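Local coordinates for putative peptide ABC-transport system periplasmic peptide-binding protein (Campylobacter jejuni, PDB 4OEU) that probably serves as the periplasmic solute-binding protein of an ABC importer for peptides, and holds nickel together with histidine in this crystal, at residues D64-D69 against P115-I120; D106-E111 against T121-Y126; R235-D240 against Y459-L464. All coordinates share one frame; numbering follows the deposited sequence.

Contact 1 (D64-D69 against P115-I120); sequences DIFLRD and PSHVKI
Asp-64 OD1 is gripped by two donors from the neighbouring strand. Lys-119 NZ reaches it at 3.0 Å on the syn side, forming a salt bridge, with a weaker bond to Asp-64 OD2. From the anti side comes His-117 NE2, also 3.0 Å from Asp-64 OD1, but the bond is bent: N-H...O measures 147° and the donor stands out of the carboxylate plane. Bends at chi3 and chi4 fold the lysine chain back so that its ammonium group meets the carboxylate, the two side chains lying alongside each other.

Phe-66 covers one face of the imidazole, its CE1 over the ring centre and 3.6 Å from His-117 CE1. The two planes are inclined by 35°, and both rings project the same way. With His-117 CG anti to the backbone N (chi1 -173°), the imidazole has one face under Phe-66 CE1 and its NE2 edge toward Asp-64.

Asp-64, Phe-66, His-117 and Lys-119 thus share one face of an antiparallel pair. Its ladder runs through Ile-65 N to Val-118 O (2.8 Å), the reciprocal Val-118 N to Ile-65 O, and Leu-67 N to Ser-116 O (2.8 Å). Ile-65 and Val-118 occupy the opposite face; Ile-65 CG1 meets Ile-120 CD1 at 3.9 Å, and helix 81-92 packs against Leu-67, Val-118 and Ile-120.

Within this pair one face is therefore polar and aromatic, the other aliphatic. The shared carboxylate would tend to favour a protonated His-117, while the nearby ammonium would work against it, leaving the charge state undecided.

Contact 2 (D106-E111 against T121-Y126); sequences DIKSVE and TLFKPY
Thr-121 O accepts from two successive amides of the strand opposite, Lys-108 N at 2.7 Å and Ser-109 N at 3.2 Å, the signature of a classic beta bulge. The antiparallel register slips by one residue here: Ile-107 pairs with Leu-122, whereas Ser-109 pairs with Thr-121, and Thr-121 N in turn donates to Ser-109 O. Beyond the bulge, Phe-123 N donates to Asp-106 O over 2.7 Å, continuing the pairing as the chain leaves the strand.

Lys-108 crosses Phe-123 at about a right angle. Its CB stands over the middle of the phenyl ring, 3.9 Å from the Phe-123 centroid and 9° off the normal, a CH-pi contact. Because Lys-108 CG is anti to the backbone N (chi1 -176°), the extended chain passes over the rim, with CG 3.7 Å from Phe-123 CZ, and then leads off. Ile-107, which also rests on helix 81-92, touches Leu-122 CD2 through its CG1 at 3.5 Å.

Ser-109 and Thr-121 present their hydroxyls on a common face, where one water lies within bonding distance of Ser-109 OG, Thr-121 OG1 and Glu-111 OE1. Asp-106 OD2 is held by Asn-430.

The bulge thus lets one carbonyl serve two amides while the register slips, so the pairing carries on to Phe-123, and the water ties the two strands together where their polar side chains do not bond directly.

Contact 3 (R235-D240 against Y459-L464); sequences REKSAD and YLDFAL
Ser-238 OG both gives and takes a hydrogen bond: it donates to Leu-460 O at 2.5 Å, unusually short and to be read with caution, and accepts from Asp-240 N at 3.0 Å, closing an ST turn. The hydroxyl thereby satisfies a carbonyl of the partner strand where the regular ladder lapses. On one side of this gap Glu-236 and Phe-462 exchange two backbone bonds, Glu-236 N to Phe-462 O (2.7 Å) and Phe-462 N to Glu-236 O (2.8 Å); on the other, Leu-460 N donates to Asp-240 O.

Asp-461 OD2 receives Arg-235 NH1 at 3.2 Å through its anti lone pair, in a salt bridge supplemented by a weak bond from NE. The acceptor lies at the guanidinium edge, but the two group planes are 71° apart, unlike a flat bidentate pair. Arg-235 NH1 also donates to Asp-278 O.

The Phe-462 ring meets Asp-240 edge-on, its CZ 3.3 Å from Asp-240 OD2, with ring and carboxylate nearly coplanar at 3°. That carboxylate is well supplied: OD2 is paired with Arg-242 and bonded to His-481 N, while OD1 bonds to His-480 ND1. Tyr-459 CE1 lies 3.3 Å from Ala-239 O, and its OH bonds to His-285 O and Glu-288 N.

The ST turn marks a break in an antiparallel ladder: it lies between strands 231-236 and 241-246, both paired with the long strand 454-467 in a mixed sheet of this periplasmic binding protein, close to bound histidine and nickel.

Contacts 1 and 2 are neighbouring parts of one antiparallel sheet, their centres about 15 Å apart. Both use strand 117-122, which lies between strands 62-67 and 107-112. They meet where Lys-119 N approaches Glu-111 O at 2.8 Å, probably a hydrogen bond, and where Val-118 CG1 packs against Val-110 CG1 at 3.6 Å. Contact 3 belongs to a different sheet, with its centre about 36 Å from that of contact 1 and about 35 Å from that of contact 2. It is the one near the bound histidine and nickel: the side chain of Asp-240 is about 6 Å from histidine and about 7 Å from nickel. In contact 1, the Arg-68 side chain lies about 12 Å from a magnesium ion.

Contact 1 (D64-D69 against P115-I120)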
loop_
_atom_site.group_PDB
_atom_site.type_symbol
_atom_site.label_atom_id
_atom_site.label_comp_id
_atom_site.label_asym_id
_atom_site.label_seq_id
_atom_site.Cartn_x
_atom_site.Cartn_y
_atom_site.Cartn_z
ATOM N N ASP A 64 -17.451 -7.545 20.624
ATOM C CA ASP A 64 -18.835 -7.103 20.563
ATOM C C ASP A 64 -18.889 -5.759 19.851
ATOM O O ASP A 64 -18.281 -4.784 20.295
ATOM C CB ASP A 64 -19.450 -7.012 21.959
ATOM C CG ASP A 64 -19.790 -8.374 22.530
ATOM O OD1 ASP A 64 -20.794 -8.970 22.086
ATOM O OD2 ASP A 64 -19.051 -8.851 23.415
ATOM N N ILE A 65 -19.598 -5.725 18.727
ATOM C CA ILE A 65 -19.653 -4.534 17.902
ATOM C C ILE A 65 -21.078 -3.988 17.851
ATOM O O ILE A 65 -22.020 -4.713 17.525
ATOM C CB ILE A 65 -19.185 -4.818 16.460
ATOM C CG1 ILE A 65 -17.838 -5.559 16.443
ATOM C CG2 ILE A 65 -19.132 -3.534 15.660
ATOM C CD1 ILE A 65 -16.650 -4.721 16.865
ATOM N N PHE A 66 -21.229 -2.711 18.180
ATOM C CA PHE A 66 -22.541 -2.063 18.184
ATOM C C PHE A 66 -22.656 -1.108 17.001
ATOM O O PHE A 66 -21.784 -0.259 16.791
ATOM C CB PHE A 66 -22.771 -1.326 19.501
ATOM C CG PHE A 66 -22.584 -2.191 20.710
ATOM C CD1 PHE A 66 -23.611 -3.010 21.152
ATOM C CD2 PHE A 66 -21.374 -2.208 21.390
ATOM C CE1 PHE A 66 -23.445 -3.820 22.264
ATOM C CE2 PHE A 66 -21.200 -3.015 22.503
ATOM C CZ PHE A 66 -22.238 -3.824 22.938
ATOM N N LEU A 67 -23.711 -1.277 16.209
ATOM C CA LEU A 67 -23.825 -0.553 14.947
ATOM C C LEU A 67 -24.729 0.660 15.052
ATOM O O LEU A 67 -25.652 0.688 15.858
ATOM C CB LEU A 67 -24.347 -1.483 13.854
ATOM C CG LEU A 67 -23.591 -2.801 13.691
ATOM C CD1 LEU A 67 -24.263 -3.677 12.653
ATOM C CD2 LEU A 67 -22.143 -2.540 13.301
ATOM N N ARG A 68 -24.457 1.656 14.218
ATOM C CA ARG A 68 -25.378 2.762 14.011
ATOM C C ARG A 68 -26.647 2.214 13.368
ATOM O O ARG A 68 -26.588 1.232 12.626
ATOM C CB ARG A 68 -24.748 3.829 13.115
ATOM C CG ARG A 68 -23.462 4.443 13.649
ATOM C CD ARG A 68 -23.010 5.557 12.721
ATOM N NE ARG A 68 -24.042 6.582 12.604
ATOM C CZ ARG A 68 -23.818 7.887 12.699
ATOM N NH1 ARG A 68 -22.585 8.338 12.892
ATOM N NH2 ARG A 68 -24.830 8.744 12.589
ATOM N N ASP A 69 -27.789 2.833 13.649
ATOM C CA ASP A 69 -29.043 2.373 13.069
ATOM C C ASP A 69 -29.619 3.386 12.076
ATOM O O ASP A 69 -30.733 3.221 11.588
ATOM C CB ASP A 69 -30.057 2.067 14.178
ATOM C CG ASP A 69 -30.322 3.261 15.069
ATOM O OD1 ASP A 69 -29.934 4.383 14.684
ATOM O OD2 ASP A 69 -30.923 3.083 16.152
ATOM N N PRO A 115 -30.400 -6.586 15.409
ATOM C CA PRO A 115 -30.007 -5.891 14.171
ATOM C C PRO A 115 -28.948 -4.790 14.315
ATOM O O PRO A 115 -28.465 -4.292 13.292
ATOM C CB PRO A 115 -31.326 -5.285 13.689
ATOM C CG PRO A 115 -32.356 -6.217 14.206
ATOM C CD PRO A 115 -31.867 -6.607 15.571
ATOM N N SER A 116 -28.570 -4.442 15.542
ATOM C CA SER A 116 -27.518 -3.449 15.754
ATOM C C SER A 116 -26.365 -3.974 16.611
ATOM O O SER A 116 -25.553 -3.197 17.110
ATOM C CB SER A 116 -28.106 -2.193 16.404
ATOM O OG SER A 116 -28.847 -1.431 15.462
ATOM N N HIS A 117 -26.287 -5.289 16.769
ATOM C CA HIS A 117 -25.281 -5.894 17.640
ATOM C C HIS A 117 -24.750 -7.182 17.029
ATOM O O HIS A 117 -25.497 -8.145 16.840
ATOM C CB HIS A 117 -25.874 -6.159 19.037
ATOM C CG HIS A 117 -24.877 -6.621 20.057
ATOM N ND1 HIS A 117 -25.235 -6.954 21.347
ATOM C CD2 HIS A 117 -23.537 -6.809 19.982
ATOM C CE1 HIS A 117 -24.163 -7.324 22.021
ATOM N NE2 HIS A 117 -23.117 -7.247 21.216
ATOM N N VAL A 118 -23.453 -7.191 16.731
ATOM C CA VAL A 118 -22.789 -8.358 16.176
ATOM C C VAL A 118 -21.675 -8.822 17.112
ATOM O O VAL A 118 -20.927 -8.002 17.647
ATOM C CB VAL A 118 -22.211 -8.053 14.777
ATOM C CG1 VAL A 118 -21.125 -9.043 14.404
ATOM C CG2 VAL A 118 -23.320 -8.041 13.736
ATOM N N LYS A 119 -21.568 -10.133 17.317
ATOM C CA LYS A 119 -20.502 -10.689 18.147
ATOM C C LYS A 119 -19.522 -11.514 17.320
ATOM O O LYS A 119 -19.891 -12.517 16.711
ATOM C CB LYS A 119 -21.077 -11.553 19.272
ATOM C CG LYS A 119 -20.010 -12.119 20.201
ATOM C CD LYS A 119 -20.558 -13.203 21.119
ATOM C CE LYS A 119 -21.388 -12.618 22.246
ATOM N NZ LYS A 119 -20.551 -11.772 23.143
ATOM N N ILE A 120 -18.268 -11.082 17.307
ATOM C CA ILE A 120 -17.238 -11.764 16.541
ATOM C C ILE A 120 -16.292 -12.523 17.464
ATOM O O ILE A 120 -15.722 -11.947 18.400
ATOM C CB ILE A 120 -16.431 -10.771 15.692
ATOM C CG1 ILE A 120 -17.372 -9.901 14.853
ATOM C CG2 ILE A 120 -15.439 -11.506 14.796
ATOM C CD1 ILE A 120 -16.712 -8.651 14.292
#

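Contact 2 (D106-E111 against T121-Y126)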
loop_
_atom_site.group_PDB
_atom_site.type_symbol
_atom_site.label_atom_id
_atom_site.label_comp_id
_atom_site.label_asym_id
_atom_site.label_seq_id
_atom_site.Cartn_x
_atom_site.Cartn_y
_atom_site.Cartn_z
ATOM N N ASP A 106 -8.367 -15.635 11.046
ATOM C CA ASP A 106 -8.391 -16.132 12.419
ATOM C C ASP A 106 -9.785 -16.074 13.055
ATOM O O ASP A 106 -9.942 -16.340 14.249
ATOM C CB ASP A 106 -7.382 -15.348 13.274
ATOM C CG ASP A 106 -5.937 -15.688 12.928
ATOM O OD1 ASP A 106 -5.663 -16.871 12.626
ATOM O OD2 ASP A 106 -5.080 -14.772 12.934
ATOM N N ILE A 107 -10.797 -15.753 12.255
ATOM C CA ILE A 107 -12.165 -15.595 12.754
ATOM C C ILE A 107 -12.888 -16.927 12.872
ATOM O O ILE A 107 -12.920 -17.708 11.922
ATOM C CB ILE A 107 -12.998 -14.654 11.854
ATOM C CG1 ILE A 107 -12.500 -13.219 11.985
ATOM C CG2 ILE A 107 -14.479 -14.703 12.225
ATOM C CD1 ILE A 107 -12.980 -12.320 10.887
ATOM N N LYS A 108 -13.423 -17.197 14.060
ATOM C CA LYS A 108 -14.195 -18.410 14.314
ATOM C C LYS A 108 -15.651 -18.311 13.860
ATOM O O LYS A 108 -16.141 -19.178 13.130
ATOM C CB LYS A 108 -14.161 -18.746 15.806
ATOM C CG LYS A 108 -14.857 -20.048 16.170
ATOM C CD LYS A 108 -14.603 -20.404 17.623
ATOM C CE LYS A 108 -15.179 -21.764 17.975
ATOM N NZ LYS A 108 -14.751 -22.187 19.338
ATOM N N SER A 109 -16.341 -17.259 14.294
ATOM C CA SER A 109 -17.761 -17.106 13.994
ATOM C C SER A 109 -18.212 -15.649 14.064
ATOM O O SER A 109 -17.600 -14.825 14.759
ATOM C CB SER A 109 -18.610 -17.948 14.957
ATOM O OG SER A 109 -18.404 -17.554 16.302
ATOM N N VAL A 110 -19.286 -15.349 13.337
ATOM C CA VAL A 110 -19.950 -14.053 13.406
ATOM C C VAL A 110 -21.416 -14.253 13.790
ATOM O O VAL A 110 -22.187 -14.862 13.044
ATOM C CB VAL A 110 -19.867 -13.295 12.066
ATOM C CG1 VAL A 110 -20.347 -11.863 12.229
ATOM C CG2 VAL A 110 -18.454 -13.312 11.545
ATOM N N GLU A 111 -21.792 -13.738 14.957
ATOM C CA GLU A 111 -23.138 -13.913 15.485
ATOM C C GLU A 111 -23.954 -12.619 15.467
ATOM O O GLU A 111 -23.475 -11.575 15.905
ATOM C CB GLU A 111 -23.067 -14.455 16.917
ATOM C CG GLU A 111 -22.704 -15.927 17.029
ATOM C CD GLU A 111 -22.298 -16.322 18.442
ATOM O OE1 GLU A 111 -21.287 -15.783 18.949
ATOM O OE2 GLU A 111 -23.012 -17.144 19.059
ATOM N N THR A 121 -16.132 -13.819 17.202
ATOM C CA THR A 121 -15.232 -14.646 17.997
ATOM C C THR A 121 -14.041 -15.130 17.158
ATOM O O THR A 121 -14.201 -15.530 16.002
ATOM C CB THR A 121 -15.973 -15.855 18.595
ATOM O OG1 THR A 121 -17.163 -15.402 19.255
ATOM C CG2 THR A 121 -15.099 -16.577 19.598
ATOM N N LEU A 122 -12.855 -15.119 17.763
ATOM C CA LEU A 122 -11.626 -15.439 17.056
ATOM C C LEU A 122 -11.026 -16.741 17.578
ATOM O O LEU A 122 -11.201 -17.079 18.752
ATOM C CB LEU A 122 -10.606 -14.313 17.238
ATOM C CG LEU A 122 -10.952 -12.904 16.751
ATOM C CD1 LEU A 122 -9.723 -12.006 16.815
ATOM C CD2 LEU A 122 -11.541 -12.933 15.360
ATOM N N PHE A 123 -10.330 -17.475 16.711
ATOM C CA PHE A 123 -9.558 -18.635 17.157
ATOM C C PHE A 123 -8.354 -18.196 17.977
ATOM O O PHE A 123 -7.976 -18.843 18.950
ATOM C CB PHE A 123 -9.099 -19.485 15.972
ATOM C CG PHE A 123 -10.202 -20.266 15.320
ATOM C CD1 PHE A 123 -10.769 -21.353 15.967
ATOM C CD2 PHE A 123 -10.663 -19.928 14.059
ATOM C CE1 PHE A 123 -11.776 -22.082 15.375
ATOM C CE2 PHE A 123 -11.676 -20.658 13.457
ATOM C CZ PHE A 123 -12.228 -21.733 14.113
ATOM N N LYS A 124 -7.746 -17.096 17.554
ATOM C CA LYS A 124 -6.532 -16.580 18.171
ATOM C C LYS A 124 -6.633 -15.062 18.176
ATOM O O LYS A 124 -7.345 -14.494 17.347
ATOM C CB LYS A 124 -5.294 -17.040 17.391
ATOM C CG LYS A 124 -5.041 -18.537 17.426
ATOM C CD LYS A 124 -3.984 -18.920 16.396
ATOM C CE LYS A 124 -4.038 -20.406 16.057
ATOM N NZ LYS A 124 -3.149 -20.742 14.901
ATOM N N PRO A 125 -5.894 -14.395 19.075
ATOM C CA PRO A 125 -5.931 -12.928 19.086
ATOM C C PRO A 125 -5.454 -12.326 17.763
ATOM O O PRO A 125 -4.547 -12.871 17.144
ATOM C CB PRO A 125 -4.976 -12.556 20.226
ATOM C CG PRO A 125 -4.875 -13.783 21.074
ATOM C CD PRO A 125 -5.046 -14.945 20.148
ATOM N N TYR A 126 -6.079 -11.233 17.334
ATOM C CA TYR A 126 -5.623 -10.487 16.166
ATOM C C TYR A 126 -5.875 -8.998 16.401
ATOM O O TYR A 126 -6.900 -8.469 15.973
ATOM C CB TYR A 126 -6.339 -10.972 14.903
ATOM C CG TYR A 126 -5.854 -10.311 13.631
ATOM C CD1 TYR A 126 -4.553 -10.489 13.189
ATOM C CD2 TYR A 126 -6.701 -9.516 12.870
ATOM C CE1 TYR A 126 -4.100 -9.889 12.025
ATOM C CE2 TYR A 126 -6.259 -8.911 11.702
ATOM C CZ TYR A 126 -4.958 -9.101 11.286
ATOM O OH TYR A 126 -4.508 -8.503 10.128
HETATM O O HOH W 1 -19.196 -14.986 17.780
#

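Contact 3 (R235-D240 against Y459-L464)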
loop_
_atom_site.group_PDB
_atom_site.type_symbol
_atom_site.label_atom_id
_atom_site.label_comp_id
_atom_site.label_asym_id
_atom_site.label_seq_id
_atom_site.Cartn_x
_atom_site.Cartn_y
_atom_site.Cartn_z
ATOM N N ARG A 235 2.741 19.529 1.462
ATOM C CA ARG A 235 3.671 18.432 1.695
ATOM C C ARG A 235 3.059 17.429 2.676
ATOM O O ARG A 235 2.510 17.816 3.705
ATOM C CB ARG A 235 5.005 18.970 2.219
ATOM C CG ARG A 235 6.104 17.934 2.321
ATOM C CD ARG A 235 7.430 18.580 2.679
ATOM N NE ARG A 235 8.503 17.593 2.778
ATOM C CZ ARG A 235 9.795 17.899 2.829
ATOM N NH1 ARG A 235 10.703 16.934 2.915
ATOM N NH2 ARG A 235 10.178 19.167 2.788
ATOM N N GLU A 236 3.127 16.146 2.337
ATOM C CA GLU A 236 2.580 15.100 3.195
ATOM C C GLU A 236 3.622 14.037 3.534
ATOM O O GLU A 236 4.361 13.594 2.655
ATOM C CB GLU A 236 1.370 14.437 2.528
ATOM C CG GLU A 236 0.305 15.410 2.035
ATOM C CD GLU A 236 -1.101 14.967 2.390
ATOM O OE1 GLU A 236 -2.036 15.259 1.608
ATOM O OE2 GLU A 236 -1.273 14.330 3.451
ATOM N N LYS A 237 3.676 13.629 4.804
ATOM C CA LYS A 237 4.499 12.489 5.206
ATOM C C LYS A 237 3.826 11.176 4.801
ATOM O O LYS A 237 2.605 11.124 4.623
ATOM C CB LYS A 237 4.745 12.486 6.715
ATOM C CG LYS A 237 5.631 13.602 7.233
ATOM C CD LYS A 237 5.740 13.504 8.750
ATOM C CE LYS A 237 6.218 14.805 9.381
ATOM N NZ LYS A 237 5.095 15.523 10.052
ATOM N N SER A 238 4.618 10.113 4.671
ATOM C CA SER A 238 4.077 8.805 4.310
ATOM C C SER A 238 4.892 7.651 4.885
ATOM O O SER A 238 6.032 7.828 5.313
ATOM C CB SER A 238 3.997 8.654 2.790
ATOM O OG SER A 238 5.176 8.065 2.276
ATOM N N ALA A 239 4.269 6.477 4.919
ATOM C CA ALA A 239 4.941 5.234 5.277
ATOM C C ALA A 239 5.470 4.531 4.022
ATOM O O ALA A 239 5.995 3.418 4.089
ATOM C CB ALA A 239 3.996 4.324 6.036
ATOM N N ASP A 240 5.307 5.173 2.871
ATOM C CA ASP A 240 5.736 4.584 1.600
ATOM C C ASP A 240 7.253 4.568 1.478
ATOM O O ASP A 240 7.904 5.600 1.652
ATOM C CB ASP A 240 5.139 5.357 0.418
ATOM C CG ASP A 240 5.248 4.602 -0.894
ATOM O OD1 ASP A 240 5.599 3.401 -0.890
ATOM O OD2 ASP A 240 4.983 5.219 -1.948
ATOM N N TYR A 459 12.259 6.318 2.336
ATOM C CA TYR A 459 10.858 6.630 2.610
ATOM C C TYR A 459 10.518 7.934 1.916
ATOM O O TYR A 459 11.308 8.871 1.942
ATOM C CB TYR A 459 10.598 6.739 4.113
ATOM C CG TYR A 459 10.397 5.409 4.774
ATOM C CD1 TYR A 459 9.120 4.941 5.061
ATOM C CD2 TYR A 459 11.481 4.623 5.121
ATOM C CE1 TYR A 459 8.933 3.715 5.667
ATOM C CE2 TYR A 459 11.308 3.400 5.722
ATOM C CZ TYR A 459 10.035 2.951 5.996
ATOM O OH TYR A 459 9.878 1.727 6.593
ATOM N N LEU A 460 9.332 8.007 1.334
ATOM C CA LEU A 460 8.964 9.157 0.522
ATOM C C LEU A 460 7.983 10.095 1.217
ATOM O O LEU A 460 7.080 9.652 1.936
ATOM C CB LEU A 460 8.352 8.683 -0.802
ATOM C CG LEU A 460 9.187 7.784 -1.722
ATOM C CD1 LEU A 460 8.399 7.448 -2.983
ATOM C CD2 LEU A 460 10.514 8.442 -2.074
ATOM N N ASP A 461 8.168 11.391 0.993
ATOM C CA ASP A 461 7.130 12.371 1.267
ATOM C C ASP A 461 6.382 12.632 -0.036
ATOM O O ASP A 461 6.931 12.436 -1.113
ATOM C CB ASP A 461 7.717 13.674 1.810
ATOM C CG ASP A 461 8.141 13.571 3.262
ATOM O OD1 ASP A 461 7.685 12.639 3.962
ATOM O OD2 ASP A 461 8.941 14.427 3.692
ATOM N N PHE A 462 5.137 13.080 0.054
ATOM C CA PHE A 462 4.366 13.368 -1.146
ATOM C C PHE A 462 3.921 14.819 -1.175
ATOM O O PHE A 462 3.843 15.487 -0.143
ATOM C CB PHE A 462 3.148 12.451 -1.254
ATOM C CG PHE A 462 3.485 11.022 -1.558
ATOM C CD1 PHE A 462 3.531 10.577 -2.871
ATOM C CD2 PHE A 462 3.742 10.118 -0.536
ATOM C CE1 PHE A 462 3.833 9.255 -3.168
ATOM C CE2 PHE A 462 4.048 8.797 -0.821
ATOM C CZ PHE A 462 4.095 8.365 -2.143
ATOM N N ALA A 463 3.663 15.303 -2.381
ATOM C CA ALA A 463 3.242 16.674 -2.593
ATOM C C ALA A 463 1.870 16.694 -3.239
ATOM O O ALA A 463 1.688 16.183 -4.346
ATOM C CB ALA A 463 4.255 17.417 -3.455
ATOM N N LEU A 464 0.898 17.259 -2.537
ATOM C CA LEU A 464 -0.432 17.422 -3.104
ATOM C C LEU A 464 -0.565 18.813 -3.717
ATOM O O LEU A 464 -0.480 19.826 -3.020
ATOM C CB LEU A 464 -1.515 17.194 -2.045
ATOM C CG LEU A 464 -2.955 17.466 -2.495
ATOM C CD1 LEU A 464 -3.330 16.563 -3.657
ATOM C CD2 LEU A 464 -3.942 17.296 -1.342
#